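Local coordinates for conserved domain protein (Bacillus anthracis, PDB 3FBQ) that is of unknown function but combines a partial DUF4179 region with a DUF5643 region and packs against further copies of itself in the crystal, at the interface of chains A and B. Sequence-based numbering; all coordinates share one arbitrary frame. Chains: chain A/B, Conserved domain protein.

Contact 1: the interface of chains A and B. Residues chain A 215-216, 226; chain B 36.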
loop_
_atom_site.group_PDB
_atom_site.type_symbol
_atom_site.label_atom_id
_atom_site.label_comp_id
_atom_site.label_asym_id
_atom_site.label_seq_id
_atom_site.Cartn_x
_atom_site.Cartn_y
_atom_site.Cartn_z
ATOM N N GLY A 215 18.685 1.551 10.149
ATOM C CA GLY A 215 18.283 2.704 9.375
ATOM C C GLY A 215 19.015 3.966 9.778
ATOM O O GLY A 215 19.484 4.077 10.912
ATOM N N GLY A 216 19.085 4.924 8.848
ATOM C CA GLY A 216 19.631 6.252 9.086
ATOM C C GLY A 216 18.710 7.391 8.681
ATOM O O GLY A 216 17.740 7.214 7.935
ATOM N N TRP A 226 22.670 7.102 12.533
ATOM C CA TRP A 226 22.444 5.705 12.183
ATOM C C TRP A 226 22.404 4.920 13.453
ATOM O O TRP A 226 22.833 5.376 14.521
ATOM C CB TRP A 226 23.683 5.123 11.488
ATOM C CG TRP A 226 24.163 5.716 10.252
ATOM C CD1 TRP A 226 25.208 6.599 10.112
ATOM C CD2 TRP A 226 23.714 5.420 8.962
ATOM N NE1 TRP A 226 25.400 6.905 8.788
ATOM C CE2 TRP A 226 24.475 6.199 8.061
ATOM C CE3 TRP A 226 22.691 4.609 8.459
ATOM C CZ2 TRP A 226 24.244 6.181 6.683
ATOM C CZ3 TRP A 226 22.446 4.591 7.088
ATOM C CH2 TRP A 226 23.212 5.370 6.218
ATOM N N GLU B 36 17.144 6.325 5.180
ATOM C CA GLU B 36 17.750 5.116 4.611
ATOM C C GLU B 36 17.562 3.768 5.311
ATOM O O GLU B 36 18.069 3.588 6.399
ATOM C CB GLU B 36 19.237 5.330 4.416
ATOM C CG GLU B 36 19.683 4.465 3.284
ATOM C CD GLU B 36 21.131 4.481 3.069
ATOM O OE1 GLU B 36 21.663 3.371 2.850
ATOM O OE2 GLU B 36 21.733 5.581 3.114
#

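Contact 2: the interface of chains A and B. Residues chain A 86-88; chain B 37-38, 134-135.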
loop_
_atom_site.group_PDB
_atom_site.type_symbol
_atom_site.label_atom_id
_atom_site.label_comp_id
_atom_site.label_asym_id
_atom_site.label_seq_id
_atom_site.Cartn_x
_atom_site.Cartn_y
_atom_site.Cartn_z
ATOM N N GLY A 86 12.619 0.345 8.853
ATOM C CA GLY A 86 12.343 -1.080 8.969
ATOM C C GLY A 86 12.870 -1.875 7.818
ATOM O O GLY A 86 13.453 -1.322 6.899
ATOM N N SER A 87 12.635 -3.173 7.880
ATOM C CA SER A 87 13.089 -4.173 6.943
ATOM C C SER A 87 12.119 -5.336 6.973
ATOM O O SER A 87 11.397 -5.537 7.957
ATOM C CB SER A 87 14.403 -4.714 7.456
ATOM O OG SER A 87 15.508 -4.291 6.663
ATOM N N GLY A 88 12.089 -6.124 5.911
ATOM C CA GLY A 88 11.389 -7.400 5.969
ATOM C C GLY A 88 11.992 -8.354 4.954
ATOM O O GLY A 88 12.371 -7.923 3.838
ATOM N N SER B 37 16.893 2.812 4.668
ATOM C CA SER B 37 16.792 1.434 5.175
ATOM C C SER B 37 17.023 0.514 3.999
ATOM O O SER B 37 16.789 0.905 2.855
ATOM C CB SER B 37 15.412 1.108 5.763
ATOM O OG SER B 37 14.815 2.170 6.462
ATOM N N ASN B 38 17.498 -0.692 4.280
ATOM C CA ASN B 38 17.509 -1.776 3.322
ATOM C C ASN B 38 18.162 -1.582 2.014
ATOM O O ASN B 38 17.652 -2.095 1.015
ATOM C CB ASN B 38 16.115 -2.143 2.942
ATOM C CG ASN B 38 15.594 -3.234 3.751
ATOM O OD1 ASN B 38 14.891 -2.962 4.737
ATOM N ND2 ASN B 38 15.945 -4.494 3.400
ATOM N N GLN B 134 11.046 -4.407 1.040
ATOM C CA GLN B 134 10.215 -4.061 2.180
ATOM C C GLN B 134 10.905 -3.084 3.133
ATOM O O GLN B 134 12.109 -3.125 3.294
ATOM C CB GLN B 134 9.877 -5.345 2.914
ATOM C CG GLN B 134 9.018 -6.288 2.064
ATOM C CD GLN B 134 7.527 -5.926 2.043
ATOM O OE1 GLN B 134 6.970 -5.459 1.018
ATOM N NE2 GLN B 134 6.856 -6.186 3.187
ATOM N N GLY B 135 10.168 -2.178 3.740
ATOM C CA GLY B 135 10.703 -1.424 4.856
ATOM C C GLY B 135 9.836 -0.221 5.115
ATOM O O GLY B 135 8.694 -0.131 4.653
#

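Contact 3: the interface of chains A and B. Residues chain A 218-221; chain B 31-34.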
loop_
_atom_site.group_PDB
_atom_site.type_symbol
_atom_site.label_atom_id
_atom_site.label_comp_id
_atom_site.label_asym_id
_atom_site.label_seq_id
_atom_site.Cartn_x
_atom_site.Cartn_y
_atom_site.Cartn_z
ATOM N N GLY A 218 18.787 12.050 8.349
ATOM C CA GLY A 218 19.547 13.273 8.228
ATOM C C GLY A 218 18.700 14.362 7.609
ATOM O O GLY A 218 17.717 14.081 6.917
ATOM N N ASN A 219 19.073 15.610 7.887
ATOM C CA ASN A 219 18.451 16.784 7.270
ATOM C C ASN A 219 19.234 17.249 6.087
ATOM O O ASN A 219 18.801 18.120 5.371
ATOM C CB ASN A 219 18.313 17.907 8.263
ATOM C CG ASN A 219 17.560 17.469 9.482
ATOM O OD1 ASN A 219 16.323 17.345 9.454
ATOM N ND2 ASN A 219 18.292 17.162 10.547
ATOM N N ASP A 220 20.397 16.671 5.880
ATOM C CA ASP A 220 20.996 16.795 4.602
ATOM C C ASP A 220 21.449 15.436 4.133
ATOM O O ASP A 220 21.324 14.460 4.863
ATOM C CB ASP A 220 22.068 17.887 4.565
ATOM C CG ASP A 220 23.239 17.617 5.467
ATOM O OD1 ASP A 220 23.421 18.431 6.411
ATOM O OD2 ASP A 220 23.968 16.625 5.222
ATOM N N PRO A 221 21.908 15.356 2.877
ATOM C CA PRO A 221 22.164 14.021 2.389
ATOM C C PRO A 221 23.374 13.341 3.011
ATOM O O PRO A 221 23.618 12.193 2.657
ATOM C CB PRO A 221 22.374 14.243 0.862
ATOM C CG PRO A 221 21.636 15.459 0.561
ATOM C CD PRO A 221 21.792 16.325 1.764
ATOM N N LEU B 31 15.142 20.944 0.720
ATOM C CA LEU B 31 15.540 20.319 1.955
ATOM C C LEU B 31 16.492 19.137 1.956
ATOM O O LEU B 31 17.238 18.955 2.896
ATOM C CB LEU B 31 14.406 20.220 2.960
ATOM C CG LEU B 31 12.998 19.694 2.770
ATOM C CD1 LEU B 31 12.994 18.245 3.150
ATOM C CD2 LEU B 31 12.220 20.458 3.775
ATOM N N ASN B 32 16.539 18.362 0.901
ATOM C CA ASN B 32 17.535 17.324 0.872
ATOM C C ASN B 32 17.576 16.556 2.211
ATOM O O ASN B 32 18.589 16.116 2.672
ATOM C CB ASN B 32 18.895 17.874 0.437
ATOM C CG ASN B 32 18.823 18.620 -0.866
ATOM O OD1 ASN B 32 18.173 18.185 -1.829
ATOM N ND2 ASN B 32 19.455 19.787 -0.906
ATOM N N MET B 33 16.430 16.387 2.834
ATOM C CA MET B 33 16.337 15.521 4.014
ATOM C C MET B 33 16.227 14.009 3.621
ATOM O O MET B 33 15.452 13.644 2.724
ATOM C CB MET B 33 15.252 16.072 4.925
ATOM C CG MET B 33 14.252 15.121 5.438
ATOM S SD MET B 33 13.112 16.107 6.488
ATOM C CE MET B 33 13.802 15.768 8.146
ATOM N N THR B 34 17.060 13.171 4.237
ATOM C CA THR B 34 17.231 11.769 3.819
ATOM C C THR B 34 16.746 10.729 4.830
ATOM O O THR B 34 16.860 10.938 6.017
ATOM C CB THR B 34 18.718 11.440 3.536
ATOM O OG1 THR B 34 19.283 12.505 2.768
ATOM C CG2 THR B 34 18.838 10.216 2.717
#

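Contact 4: the interface of chains A and B. Residues chain A 76-77, 84-86, 104; chain B 136, 138.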
loop_
_atom_site.group_PDB
_atom_site.type_symbol
_atom_site.label_atom_id
_atom_site.label_comp_id
_atom_site.label_asym_id
_atom_site.label_seq_id
_atom_site.Cartn_x
_atom_site.Cartn_y
_atom_site.Cartn_z
ATOM N N LEU A 76 3.847 -2.492 9.082
ATOM C CA LEU A 76 3.909 -2.648 10.487
ATOM C C LEU A 76 4.115 -1.207 10.937
ATOM O O LEU A 76 4.971 -0.521 10.386
ATOM C CB LEU A 76 5.094 -3.532 10.857
ATOM C CG LEU A 76 5.249 -3.871 12.333
ATOM C CD1 LEU A 76 3.999 -4.567 12.873
ATOM C CD2 LEU A 76 6.554 -4.696 12.677
ATOM N N ASP A 77 3.331 -0.730 11.908
ATOM C CA ASP A 77 3.400 0.656 12.336
ATOM C C ASP A 77 3.419 0.778 13.822
ATOM O O ASP A 77 2.591 0.203 14.528
ATOM C CB ASP A 77 2.188 1.384 11.829
ATOM C CG ASP A 77 2.211 1.549 10.314
ATOM O OD1 ASP A 77 3.228 2.071 9.795
ATOM O OD2 ASP A 77 1.213 1.160 9.646
ATOM N N SER A 84 10.270 6.435 11.736
ATOM C CA SER A 84 10.533 5.007 11.842
ATOM C C SER A 84 11.213 4.462 10.618
ATOM O O SER A 84 10.972 4.968 9.510
ATOM C CB SER A 84 9.256 4.238 12.103
ATOM O OG SER A 84 8.638 3.935 10.883
ATOM N N SER A 85 12.062 3.449 10.820
ATOM C CA SER A 85 12.559 2.640 9.716
ATOM C C SER A 85 12.361 1.135 9.888
ATOM O O SER A 85 11.931 0.676 10.940
ATOM C CB SER A 85 13.992 3.010 9.351
ATOM O OG SER A 85 14.943 2.879 10.379
ATOM N N GLY A 86 12.619 0.345 8.853
ATOM C CA GLY A 86 12.343 -1.080 8.969
ATOM C C GLY A 86 12.870 -1.875 7.818
ATOM O O GLY A 86 13.453 -1.322 6.899
ATOM N N THR A 104 10.724 -3.188 12.801
ATOM C CA THR A 104 10.584 -1.721 12.737
ATOM C C THR A 104 11.398 -0.987 13.833
ATOM O O THR A 104 11.421 -1.409 14.984
ATOM C CB THR A 104 9.118 -1.332 12.759
ATOM O OG1 THR A 104 8.439 -2.153 11.815
ATOM C CG2 THR A 104 8.921 0.127 12.380
ATOM N N HIS B 136 10.404 0.728 5.835
ATOM C CA HIS B 136 9.760 1.991 6.143
ATOM C C HIS B 136 10.691 3.168 5.812
ATOM O O HIS B 136 11.840 3.206 6.263
ATOM C CB HIS B 136 9.491 2.038 7.638
ATOM C CG HIS B 136 8.146 1.543 8.017
ATOM N ND1 HIS B 136 7.936 0.704 9.099
ATOM C CD2 HIS B 136 6.932 1.747 7.456
ATOM C CE1 HIS B 136 6.648 0.452 9.216
ATOM N NE2 HIS B 136 6.015 1.067 8.227
ATOM N N ASN B 138 10.056 7.293 6.111
ATOM C CA ASN B 138 8.994 8.210 6.507
ATOM C C ASN B 138 9.500 9.619 6.613
ATOM O O ASN B 138 10.598 9.836 7.125
ATOM C CB ASN B 138 8.431 7.796 7.858
ATOM C CG ASN B 138 7.929 6.365 7.853
ATOM O OD1 ASN B 138 7.957 5.706 8.879
ATOM N ND2 ASN B 138 7.539 5.841 6.673
#

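Contact 1: the interface of chains A and B
Strand 211-218 of chain A meets strand 29-37 of chain B, and strand 224-231 of chain A brings A:Trp226 to the same place. The A strands belong to the region of the DUF5643 family, and the B strand to the region of the DUF4179 family. A:Gly216 and B:Glu36 form an antiparallel beta bridge. The amide A:Gly216 N donates to the carbonyl B:Glu36 O at 3.0 Å, with 158° at the hydrogen. The return bond runs from B:Glu36 N to A:Gly216 O, also 3.0 Å. The two bonds join the same pair of residues in both directions. The CA of A:Gly215, the residue before the bridge, also lies close to B:Glu36 O.

Beside the bridge, A:Trp226 reaches toward the side chain of B:Glu36. The benzo end of the indole does the touching, with CH2 of A:Trp226 3.4 Å from the carboxylate oxygen OE2 of B:Glu36. The carboxyl carbon CD of B:Glu36 lies at the ring edge, in the ring plane. The carboxylate itself is turned 84° against the indole. CG of B:Glu36 is roughly opposite its backbone N (chi1 -152°), and the chain is extended beyond it. This carries the acid out to the indole edge. The slightly positive ring hydrogens may favour that approach.

Contact 2: the interface of chains A and B
The flat carboxamide of B:Asn38 has the hydroxyl of A:Ser87 above its plane and a backbone carbonyl at its oxygen end. A:Ser87 OG donates to B:Asn38 OD1 from about 40° out of the carbonyl plane, so it does not use a lone pair. The hydrogen bond is modelled at 2.4 Å between A:Ser87 OG and B:Asn38 OD1. That length is too short to be reliable. The amide nitrogen ND2 of B:Asn38 is also near, 3.3 Å from A:Ser87 OG.

At the oxygen end, A:Gly86 O comes 3.1 Å from B:Asn38 OD1. Two acceptors face each other there, so this part of the model is doubtful. Oxygen and nitrogen of an amide are hard to tell apart at this resolution. A flipped amide might put a donor there, but the structure does not settle this.

The same A:Gly86 O also meets carbon from two parts of chain B. CB of B:Ser37 is 3.3 Å from A:Gly86 O, and CA of B:Gly135 is 3.4 Å from it.

Strand 84-92 of chain A runs antiparallel to strand 131-144 of chain B, with bridges A:Ser87 to B:Gly135 and A:Gly88 to B:Gln134. Glycine on both strands probably allows the close approach of the backbones. B:Gln134 touches with its base: its CB lies 4.0 Å from A:Gly88 CA. The site sets strand 84-92 of chain A against two segments of chain B, and may help hold the copies together.

Contact 3: the interface of chains A and B
The end of strand 211-218 and the loop after it in chain A meet the middle of strand 29-37 in chain B. A:Gly218 and B:Thr34 form an antiparallel bridge with two backbone hydrogen bonds. B:Thr34 N donates to A:Gly218 O at 2.9 Å. A:Gly218 N gives the longer return bond to B:Thr34 O, 3.2 Å and clearly bent.

Past the bridge, side chains and backbone both touch. The A:Pro221 ring packs on the base of B:Asn32, with CD of the proline 3.5 Å from CB of the asparagine. These side chains cross at a slant. The hydroxyl of B:Thr34 faces the same proline, OG1 lying 3.3 Å from A:Pro221 CA. OG1 sits beside the threonine's own backbone N (chi1 -45°), which turns it toward the loop.

B:Met33 and A:Asn219 lie side by side and point the same way. The methionine CB is 4.0 Å from A:Asn219 CA, and its thioether bends at chi3 (-98°) to bring CE beside the asparagine amide oxygen. A:Asn219 O and B:Leu31 O are modelled facing each other. Both can only accept, so that pair is doubtful. The site ends the strand pairing, and the following loop packs against chain B; this probably helps fix how the two copies sit together.

Contact 4: the interface of chains A and B
B:His136 fills a pocket made by A:Leu76, A:Asp77, A:Ser84, A:Ser85 and A:Thr104, and 83 Å² of its surface is hidden by chain A. The imidazole edge faces the backbone carbonyl of A:Leu76. NE2 of B:His136 is 2.9 Å from A:Leu76 O, a possible hydrogen bond. The ring is modelled too close to this oxygen at CE1, so the detail is doubtful. A:Asp77 OD1 makes a weak hydrogen bond with B:His136 NE2 at 3.4 Å, and the side chains cross at about a right angle.

The methyl CG2 of A:Thr104 touches the other ring nitrogen, 3.5 Å from B:His136 ND1. CG2 stands opposite the threonine's backbone N, directed at the ring. At the root of the histidine, CB packs 3.8 Å from A:Ser85 CA.

Farther along, A:Ser84 OG donates to B:Asn138 OD1 at 2.8 Å, nearly along the C=O axis. A:Ser84 O is also 3.2 Å from B:Asn138 OD1; both can only accept, which makes the amide orientation doubtful. The antiparallel bridge of A:Gly86 with B:His136 brings the histidine's strand alongside strand 84-92 and probably helps direct its ring into chain A. The site inserts a side chain of one copy into the other and probably sets the register of the paired strands.

Contact 1 lies between contact 3 and the pair of contacts 2 and 4, which are 18 to 19 Å from contact 3 between C-alpha centres. Its own centre is about 10 Å from contact 2, 12 Å from contact 3 and 11 Å from contact 4. Contacts 2 and 4 are about 7 Å apart and share A:Gly86. They use the same two strands, 84-92 of chain A and 131-144 of chain B. Contacts 1 and 3 share strand 211-218 of chain A and strand 29-37 of chain B, which also reaches contact 2. Chain B thus pairs with two separate strands of chain A. The copies use different surfaces, without exact two-fold symmetry, and the pairing may belong to the crystal.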